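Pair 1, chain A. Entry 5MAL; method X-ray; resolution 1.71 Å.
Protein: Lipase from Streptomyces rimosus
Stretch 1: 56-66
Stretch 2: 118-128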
# COMPACT_ATOMS: atom_id res chain seq x y z
N ARG A 56 -5.93 -5.56 -7.26
CA ARG A 56 -6.72 -4.37 -7.52
C ARG A 56 -7.93 -4.44 -6.61
O ARG A 56 -8.17 -5.47 -6.00
CB ARG A 56 -7.19 -4.30 -8.98
CG ARG A 56 -6.13 -3.92 -10.00
CD ARG A 56 -6.71 -4.01 -11.42
NE ARG A 56 -5.90 -3.29 -12.40
CZ ARG A 56 -4.71 -3.69 -12.84
NH1 ARG A 56 -4.17 -4.82 -12.38
NH2 ARG A 56 -4.05 -2.96 -13.73
N THR A 57 -8.70 -3.35 -6.56
CA THR A 57 -9.94 -3.34 -5.79
C THR A 57 -10.84 -4.53 -6.17
O THR A 57 -11.49 -5.10 -5.31
CB THR A 57 -10.72 -2.03 -5.99
OG1 THR A 57 -10.99 -1.84 -7.38
CG2 THR A 57 -9.93 -0.83 -5.45
N GLY A 58 -10.84 -4.89 -7.45
CA GLY A 58 -11.64 -6.00 -7.94
C GLY A 58 -11.17 -7.34 -7.41
O GLY A 58 -11.97 -8.25 -7.18
N ASP A 59 -9.87 -7.45 -7.20
CA ASP A 59 -9.29 -8.66 -6.64
C ASP A 59 -9.62 -8.75 -5.16
O ASP A 59 -9.82 -9.84 -4.62
CB ASP A 59 -7.79 -8.67 -6.86
CG ASP A 59 -7.43 -8.60 -8.32
OD1 ASP A 59 -7.87 -9.49 -9.08
OD2 ASP A 59 -6.76 -7.63 -8.72
N VAL A 60 -9.69 -7.60 -4.50
CA VAL A 60 -10.07 -7.59 -3.10
C VAL A 60 -11.50 -8.13 -2.99
O VAL A 60 -11.79 -8.98 -2.15
CB VAL A 60 -9.98 -6.18 -2.48
CG1 VAL A 60 -10.50 -6.20 -1.06
CG2 VAL A 60 -8.52 -5.69 -2.48
N LEU A 61 -12.36 -7.67 -3.89
CA LEU A 61 -13.76 -8.12 -3.92
C LEU A 61 -13.88 -9.61 -4.23
O LEU A 61 -14.68 -10.32 -3.62
CB LEU A 61 -14.54 -7.30 -4.94
CG LEU A 61 -14.67 -5.80 -4.62
CD1 LEU A 61 -15.32 -5.05 -5.76
CD2 LEU A 61 -15.45 -5.62 -3.35
N ALA A 62 -13.08 -10.08 -5.18
CA ALA A 62 -13.21 -11.46 -5.65
C ALA A 62 -12.51 -12.51 -4.78
O ALA A 62 -12.93 -13.66 -4.76
CB ALA A 62 -12.68 -11.56 -7.09
N LYS A 63 -11.44 -12.12 -4.09
CA LYS A 63 -10.57 -13.11 -3.48
C LYS A 63 -10.27 -12.87 -2.01
O LYS A 63 -9.81 -13.79 -1.33
CB LYS A 63 -9.24 -13.20 -4.25
CG LYS A 63 -9.31 -13.84 -5.64
CD LYS A 63 -7.92 -14.07 -6.24
CE LYS A 63 -7.15 -12.76 -6.37
NZ LYS A 63 -6.57 -12.52 -7.73
N GLN A 64 -10.49 -11.64 -1.53
CA GLN A 64 -9.92 -11.25 -0.23
C GLN A 64 -10.89 -11.01 0.92
O GLN A 64 -10.49 -11.01 2.09
CB GLN A 64 -9.09 -9.98 -0.39
CG GLN A 64 -7.95 -10.09 -1.41
CD GLN A 64 -7.01 -8.92 -1.28
OE1 GLN A 64 -7.12 -8.12 -0.35
NE2 GLN A 64 -6.06 -8.80 -2.21
N LEU A 65 -12.16 -10.76 0.62
CA LEU A 65 -13.08 -10.38 1.68
C LEU A 65 -13.69 -11.58 2.41
O LEU A 65 -14.44 -11.40 3.37
CB LEU A 65 -14.19 -9.49 1.13
CG LEU A 65 -13.73 -8.14 0.58
CD1 LEU A 65 -14.89 -7.45 -0.09
CD2 LEU A 65 -13.14 -7.26 1.68
N THR A 66 -13.35 -12.79 1.97
CA THR A 66 -13.95 -14.00 2.53
C THR A 66 -13.99 -14.06 4.08
O THR A 66 -15.04 -14.36 4.65
CB THR A 66 -13.25 -15.25 1.98
OG1 THR A 66 -13.42 -15.28 0.55
CG2 THR A 66 -13.84 -16.52 2.58
N ALA A 118 -14.53 5.65 -6.80
CA ALA A 118 -15.72 4.81 -6.81
C ALA A 118 -15.37 3.35 -6.57
O ALA A 118 -16.18 2.59 -6.05
CB ALA A 118 -16.49 4.95 -8.11
N GLN A 119 -14.16 2.97 -6.98
CA GLN A 119 -13.73 1.60 -6.79
C GLN A 119 -13.37 1.38 -5.34
O GLN A 119 -13.57 0.30 -4.81
CB GLN A 119 -12.55 1.28 -7.69
CG GLN A 119 -12.87 1.41 -9.15
CD GLN A 119 -11.70 1.02 -9.98
OE1 GLN A 119 -10.62 1.59 -9.84
NE2 GLN A 119 -11.89 0.03 -10.84
N LEU A 120 -12.83 2.41 -4.70
CA LEU A 120 -12.59 2.32 -3.26
C LEU A 120 -13.92 2.14 -2.53
O LEU A 120 -14.04 1.30 -1.63
CB LEU A 120 -11.85 3.54 -2.74
CG LEU A 120 -10.43 3.71 -3.27
CD1 LEU A 120 -9.85 5.00 -2.72
CD2 LEU A 120 -9.58 2.51 -2.87
N ASP A 121 -14.92 2.92 -2.94
CA ASP A 121 -16.25 2.80 -2.35
C ASP A 121 -16.77 1.37 -2.46
O ASP A 121 -17.39 0.87 -1.53
CB ASP A 121 -17.23 3.77 -3.01
CG ASP A 121 -17.10 5.17 -2.49
OD1 ASP A 121 -16.61 5.35 -1.36
OD2 ASP A 121 -17.50 6.10 -3.21
N GLN A 122 -16.51 0.73 -3.60
CA GLN A 122 -16.92 -0.65 -3.80
C GLN A 122 -16.38 -1.53 -2.69
O GLN A 122 -17.12 -2.32 -2.08
CB GLN A 122 -16.45 -1.18 -5.15
CG GLN A 122 -17.27 -0.69 -6.31
CD GLN A 122 -16.85 -1.34 -7.60
OE1 GLN A 122 -15.70 -1.22 -8.03
NE2 GLN A 122 -17.77 -2.06 -8.22
N VAL A 123 -15.09 -1.39 -2.42
CA VAL A 123 -14.47 -2.18 -1.37
C VAL A 123 -14.98 -1.73 -0.01
O VAL A 123 -15.32 -2.56 0.83
CB VAL A 123 -12.94 -2.06 -1.41
CG1 VAL A 123 -12.33 -2.82 -0.24
CG2 VAL A 123 -12.41 -2.59 -2.73
N TYR A 124 -15.03 -0.42 0.20
CA TYR A 124 -15.33 0.08 1.55
C TYR A 124 -16.78 -0.23 1.90
O TYR A 124 -17.09 -0.51 3.07
CB TYR A 124 -15.06 1.58 1.67
CG TYR A 124 -13.61 2.01 1.47
CD1 TYR A 124 -12.58 1.08 1.31
CD2 TYR A 124 -13.29 3.35 1.46
CE1 TYR A 124 -11.26 1.50 1.11
CE2 TYR A 124 -12.00 3.78 1.28
CZ TYR A 124 -10.99 2.87 1.11
OH TYR A 124 -9.73 3.37 0.92
N ASP A 125 -17.67 -0.19 0.91
CA ASP A 125 -19.07 -0.58 1.12
C ASP A 125 -19.15 -2.03 1.58
O ASP A 125 -19.98 -2.38 2.44
CB ASP A 125 -19.89 -0.44 -0.17
CG ASP A 125 -20.27 0.98 -0.48
OD1 ASP A 125 -20.17 1.85 0.40
OD2 ASP A 125 -20.69 1.21 -1.63
N ALA A 126 -18.33 -2.87 0.99
CA ALA A 126 -18.32 -4.28 1.36
C ALA A 126 -17.88 -4.41 2.81
O ALA A 126 -18.49 -5.13 3.60
CB ALA A 126 -17.43 -5.06 0.44
N ILE A 127 -16.83 -3.69 3.18
CA ILE A 127 -16.37 -3.71 4.57
C ILE A 127 -17.45 -3.16 5.51
O ILE A 127 -17.69 -3.73 6.59
CB ILE A 127 -15.07 -2.90 4.73
CG1 ILE A 127 -13.94 -3.64 4.02
CG2 ILE A 127 -14.74 -2.72 6.19
CD1 ILE A 127 -12.72 -2.77 3.72
N ASP A 128 -18.10 -2.07 5.10
CA ASP A 128 -19.20 -1.50 5.87
C ASP A 128 -20.25 -2.53 6.22
O ASP A 128 -20.72 -2.62 7.35
CB ASP A 128 -19.89 -0.38 5.08
CG ASP A 128 -19.12 0.92 5.10
OD1 ASP A 128 -18.35 1.16 6.04
OD2 ASP A 128 -19.32 1.72 4.15
O HOH W 1 -13.56 -2.75 -8.16

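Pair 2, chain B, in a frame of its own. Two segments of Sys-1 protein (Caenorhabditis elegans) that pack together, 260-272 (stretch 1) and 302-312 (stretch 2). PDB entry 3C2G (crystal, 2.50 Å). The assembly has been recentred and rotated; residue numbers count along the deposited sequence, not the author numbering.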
# COMPACT_ATOMS: atom_id res chain seq x y z
N ILE B 260 -0.57 -18.24 -0.21
CA ILE B 260 0.07 -17.28 0.68
C ILE B 260 -0.02 -15.84 0.13
O ILE B 260 -0.30 -14.89 0.87
CB ILE B 260 1.54 -17.67 0.93
CG1 ILE B 260 1.61 -18.92 1.79
CG2 ILE B 260 2.33 -16.50 1.54
CD1 ILE B 260 2.89 -19.69 1.57
N ILE B 261 0.23 -15.70 -1.16
CA ILE B 261 0.18 -14.40 -1.83
C ILE B 261 -1.23 -13.79 -1.80
O ILE B 261 -1.39 -12.61 -1.52
CB ILE B 261 0.73 -14.50 -3.27
CG1 ILE B 261 2.24 -14.79 -3.22
CG2 ILE B 261 0.43 -13.23 -4.05
CD1 ILE B 261 2.91 -15.04 -4.57
N ARG B 262 -2.24 -14.59 -2.07
CA ARG B 262 -3.60 -14.09 -2.02
C ARG B 262 -4.06 -13.80 -0.58
O ARG B 262 -4.92 -12.95 -0.36
CB ARG B 262 -4.57 -15.06 -2.72
CG ARG B 262 -4.38 -15.13 -4.26
CD ARG B 262 -5.36 -16.15 -4.85
NE ARG B 262 -5.18 -16.39 -6.29
CZ ARG B 262 -6.04 -16.03 -7.23
NH1 ARG B 262 -7.17 -15.41 -6.91
NH2 ARG B 262 -5.78 -16.30 -8.51
N THR B 263 -3.50 -14.51 0.39
CA THR B 263 -3.76 -14.19 1.78
C THR B 263 -3.14 -12.84 2.16
O THR B 263 -3.77 -12.06 2.87
CB THR B 263 -3.26 -15.29 2.70
OG1 THR B 263 -3.98 -16.49 2.41
CG2 THR B 263 -3.47 -14.93 4.16
N PHE B 264 -1.93 -12.56 1.68
CA PHE B 264 -1.33 -11.25 1.88
C PHE B 264 -2.21 -10.17 1.24
O PHE B 264 -2.49 -9.15 1.86
CB PHE B 264 0.10 -11.16 1.29
CG PHE B 264 1.16 -11.92 2.07
CD1 PHE B 264 1.07 -12.10 3.45
CD2 PHE B 264 2.29 -12.43 1.41
CE1 PHE B 264 2.08 -12.78 4.15
CE2 PHE B 264 3.30 -13.11 2.10
CZ PHE B 264 3.20 -13.28 3.47
N ASP B 265 -2.63 -10.40 0.00
CA ASP B 265 -3.48 -9.45 -0.72
C ASP B 265 -4.81 -9.20 -0.00
O ASP B 265 -5.23 -8.06 0.11
CB ASP B 265 -3.73 -9.95 -2.15
CG ASP B 265 -4.57 -8.97 -2.99
OD1 ASP B 265 -4.16 -7.80 -3.15
OD2 ASP B 265 -5.65 -9.38 -3.48
N LEU B 266 -5.45 -10.25 0.50
CA LEU B 266 -6.72 -10.11 1.21
C LEU B 266 -6.57 -9.34 2.54
O LEU B 266 -7.31 -8.38 2.80
CB LEU B 266 -7.40 -11.47 1.40
CG LEU B 266 -8.80 -11.50 2.03
CD1 LEU B 266 -9.79 -10.56 1.33
CD2 LEU B 266 -9.36 -12.93 2.08
N LEU B 267 -5.59 -9.72 3.36
CA LEU B 267 -5.25 -8.94 4.56
C LEU B 267 -4.97 -7.46 4.26
O LEU B 267 -5.42 -6.59 4.98
CB LEU B 267 -4.05 -9.55 5.27
CG LEU B 267 -4.37 -10.85 5.97
CD1 LEU B 267 -3.10 -11.62 6.19
CD2 LEU B 267 -5.14 -10.58 7.25
N GLY B 268 -4.24 -7.19 3.18
CA GLY B 268 -4.09 -5.83 2.70
C GLY B 268 -5.42 -5.10 2.54
O GLY B 268 -5.55 -3.95 2.95
N LEU B 269 -6.41 -5.76 1.94
CA LEU B 269 -7.70 -5.12 1.77
C LEU B 269 -8.49 -4.97 3.05
O LEU B 269 -9.21 -3.99 3.21
CB LEU B 269 -8.53 -5.84 0.71
CG LEU B 269 -8.69 -4.92 -0.50
CD1 LEU B 269 -8.24 -5.62 -1.81
CD2 LEU B 269 -10.12 -4.36 -0.57
N LEU B 270 -8.35 -5.92 3.96
CA LEU B 270 -9.12 -5.88 5.18
C LEU B 270 -8.64 -4.80 6.14
O LEU B 270 -9.45 -4.14 6.79
CB LEU B 270 -9.08 -7.22 5.89
CG LEU B 270 -9.99 -8.31 5.35
CD1 LEU B 270 -9.54 -9.65 5.94
CD2 LEU B 270 -11.44 -8.01 5.70
N LEU B 271 -7.33 -4.62 6.22
CA LEU B 271 -6.74 -3.75 7.23
C LEU B 271 -6.80 -2.28 6.81
O LEU B 271 -5.78 -1.66 6.51
CB LEU B 271 -5.32 -4.20 7.54
CG LEU B 271 -5.22 -5.68 7.93
CD1 LEU B 271 -3.77 -6.09 7.97
CD2 LEU B 271 -5.96 -6.03 9.24
N HIS B 272 -8.01 -1.73 6.79
CA HIS B 272 -8.27 -0.42 6.20
C HIS B 272 -7.83 0.77 7.07
O HIS B 272 -7.53 1.85 6.55
CB HIS B 272 -9.74 -0.30 5.81
CG HIS B 272 -10.69 -0.52 6.95
ND1 HIS B 272 -11.39 0.50 7.55
CD2 HIS B 272 -11.06 -1.66 7.59
CE1 HIS B 272 -12.15 0.01 8.52
NE2 HIS B 272 -11.97 -1.30 8.57
N ARG B 302 7.82 -10.04 -2.37
CA ARG B 302 7.21 -8.75 -2.72
C ARG B 302 5.88 -8.51 -2.01
O ARG B 302 5.61 -7.40 -1.55
CB ARG B 302 7.01 -8.59 -4.23
CG ARG B 302 8.19 -7.99 -4.96
CD ARG B 302 7.82 -7.54 -6.37
NE ARG B 302 7.70 -8.67 -7.29
CZ ARG B 302 8.72 -9.26 -7.90
NH1 ARG B 302 9.96 -8.82 -7.71
NH2 ARG B 302 8.51 -10.29 -8.72
N ALA B 303 5.06 -9.55 -1.93
CA ALA B 303 3.71 -9.39 -1.41
C ALA B 303 3.70 -9.27 0.11
O ALA B 303 2.90 -8.53 0.66
CB ALA B 303 2.80 -10.51 -1.88
N GLY B 304 4.58 -10.01 0.77
CA GLY B 304 4.74 -9.93 2.22
C GLY B 304 5.25 -8.57 2.67
O GLY B 304 4.72 -7.98 3.62
N CYS B 305 6.25 -8.06 1.96
CA CYS B 305 6.86 -6.77 2.28
C CYS B 305 5.91 -5.59 2.05
O CYS B 305 5.91 -4.62 2.82
CB CYS B 305 8.20 -6.60 1.56
SG CYS B 305 9.47 -7.79 2.20
N LYS B 306 5.08 -5.70 1.01
CA LYS B 306 3.99 -4.75 0.73
C LYS B 306 3.03 -4.62 1.93
O LYS B 306 2.67 -3.51 2.32
CB LYS B 306 3.21 -5.22 -0.50
CG LYS B 306 2.23 -4.21 -1.10
CD LYS B 306 1.30 -4.93 -2.10
CE LYS B 306 0.39 -3.97 -2.92
NZ LYS B 306 -0.33 -2.92 -2.11
N LEU B 307 2.64 -5.75 2.50
CA LEU B 307 1.79 -5.77 3.67
C LEU B 307 2.50 -5.23 4.93
O LEU B 307 1.90 -4.53 5.73
CB LEU B 307 1.24 -7.18 3.90
CG LEU B 307 0.23 -7.37 5.05
CD1 LEU B 307 -1.03 -6.51 4.89
CD2 LEU B 307 -0.13 -8.85 5.26
N LEU B 308 3.78 -5.57 5.10
CA LEU B 308 4.59 -5.01 6.17
C LEU B 308 4.59 -3.50 6.08
O LEU B 308 4.36 -2.82 7.07
CB LEU B 308 6.02 -5.53 6.11
CG LEU B 308 6.23 -6.92 6.71
CD1 LEU B 308 7.68 -7.36 6.53
CD2 LEU B 308 5.85 -6.96 8.17
N LEU B 309 4.82 -2.97 4.88
CA LEU B 309 4.79 -1.54 4.67
C LEU B 309 3.47 -0.97 5.19
O LEU B 309 3.45 0.02 5.91
CB LEU B 309 4.95 -1.23 3.18
CG LEU B 309 5.03 0.25 2.79
CD1 LEU B 309 6.23 0.94 3.47
CD2 LEU B 309 5.04 0.46 1.26
N GLN B 310 2.37 -1.63 4.86
CA GLN B 310 1.05 -1.10 5.12
C GLN B 310 0.75 -1.00 6.60
O GLN B 310 -0.03 -0.16 7.00
CB GLN B 310 0.02 -2.00 4.45
CG GLN B 310 -1.33 -1.35 4.26
CD GLN B 310 -2.31 -2.30 3.58
OE1 GLN B 310 -1.97 -2.93 2.57
NE2 GLN B 310 -3.52 -2.42 4.15
N VAL B 311 1.34 -1.87 7.40
CA VAL B 311 1.04 -1.94 8.83
C VAL B 311 2.13 -1.27 9.70
O VAL B 311 2.07 -1.33 10.94
CB VAL B 311 0.82 -3.41 9.33
CG1 VAL B 311 -0.27 -4.11 8.51
CG2 VAL B 311 2.12 -4.23 9.29
N SER B 312 3.10 -0.65 9.04
CA SER B 312 4.32 -0.18 9.69
C SER B 312 4.12 0.99 10.66
O SER B 312 4.91 1.17 11.57
CB SER B 312 5.37 0.18 8.63
OG SER B 312 4.93 1.26 7.84

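In both pairs two helices run side by side in nearly the same direction, their axes 9.4 Å apart and crossing at 25° in pair 1, 9.1 Å apart and crossing at 19° in pair 2. The backbones superpose with an RMSD of 0.6 Å over 14 central residues, and the surface buried is similar, 394 Å² against 420 Å². The scaffold is therefore common, and the choice of side chains along the groove is where the two solutions part.

The central position of the second helix is filled by a branched apolar residue in both pairs. Val A123 matches Leu B307, each covered more than any other residue of its own helix. In pair 1, Val A123 CG2 lies 3.7 Å from Thr A57 CB and its CG1 3.9 Å from Val A60 CG1. Leu B307 fills the same place with a larger side chain: its CD2 sits 3.9 Å from Phe B264 CD1 and 4.0 Å from Leu B267 CB, while its CD1 reaches within 3.7 Å of Gly B268 N.

At the N-terminal end, bulk moves from one helix to the other. Thr A57 matches Phe B264, and Leu A120 matches Gly B304. In pair 1 the small threonine meets the end of a leucine, with Thr A57 CG2 4.2 Å from Leu A120 CD2. In pair 2 the phenylalanine ring takes the space, and Gly B304 CA lies over its face, 3.8 Å from the centroid of the Phe B264 ring in a CH-pi contact. The absence of a side chain is what permits this approach, since a CB on Gly B304 would come to 3.2 Å from Phe B264 CE2, a tight fit.

A second exchange occurs further along both helices, where Leu A61 matches Gly B268 and Ala A126 matches Gln B310. Pair 1 places the long side chain on the first helix: Leu A61 starts sideways, yet its CD2 comes within 4.3 Å of Ala A126 CB and 3.9 Å of Gln A122 O. Pair 2 places it on the second helix. The CA-to-CB bond of Gln B310 points toward the first helix, and its NE2 donates a nearly straight hydrogen bond of 2.8 Å to Gly B268 O, plus a weak one of 3.4 Å to Leu B271 O. These carbonyls lie near the end of the first helix.

Pair 1 has no direct hydrogen bond between its helices. Its polar link is a water, which donates to Thr A57 OG1 at 2.8 Å and to Gln A122 OE1 at 2.6 Å.

The C-terminal end is closed by leucine in both cases, Leu A65 matching Leu B271, although the CA atoms have drifted 1.5 Å apart. Both leucines reach the matched positions Ile A127 and Val B311: Leu A65 CD2 is 4.4 Å from Ile A127 CG1, and Leu B271 CD1 is 4.1 Å from Val B311 CG1. Leu A65 CD1 also packs 3.5 Å from Ala A126 CB, and Leu B271 CD1 lies 4.1 Å from Leu B307 CD1. The rule to read here is complementarity: at two levels a large residue faces a small one, and either helix may carry the large partner.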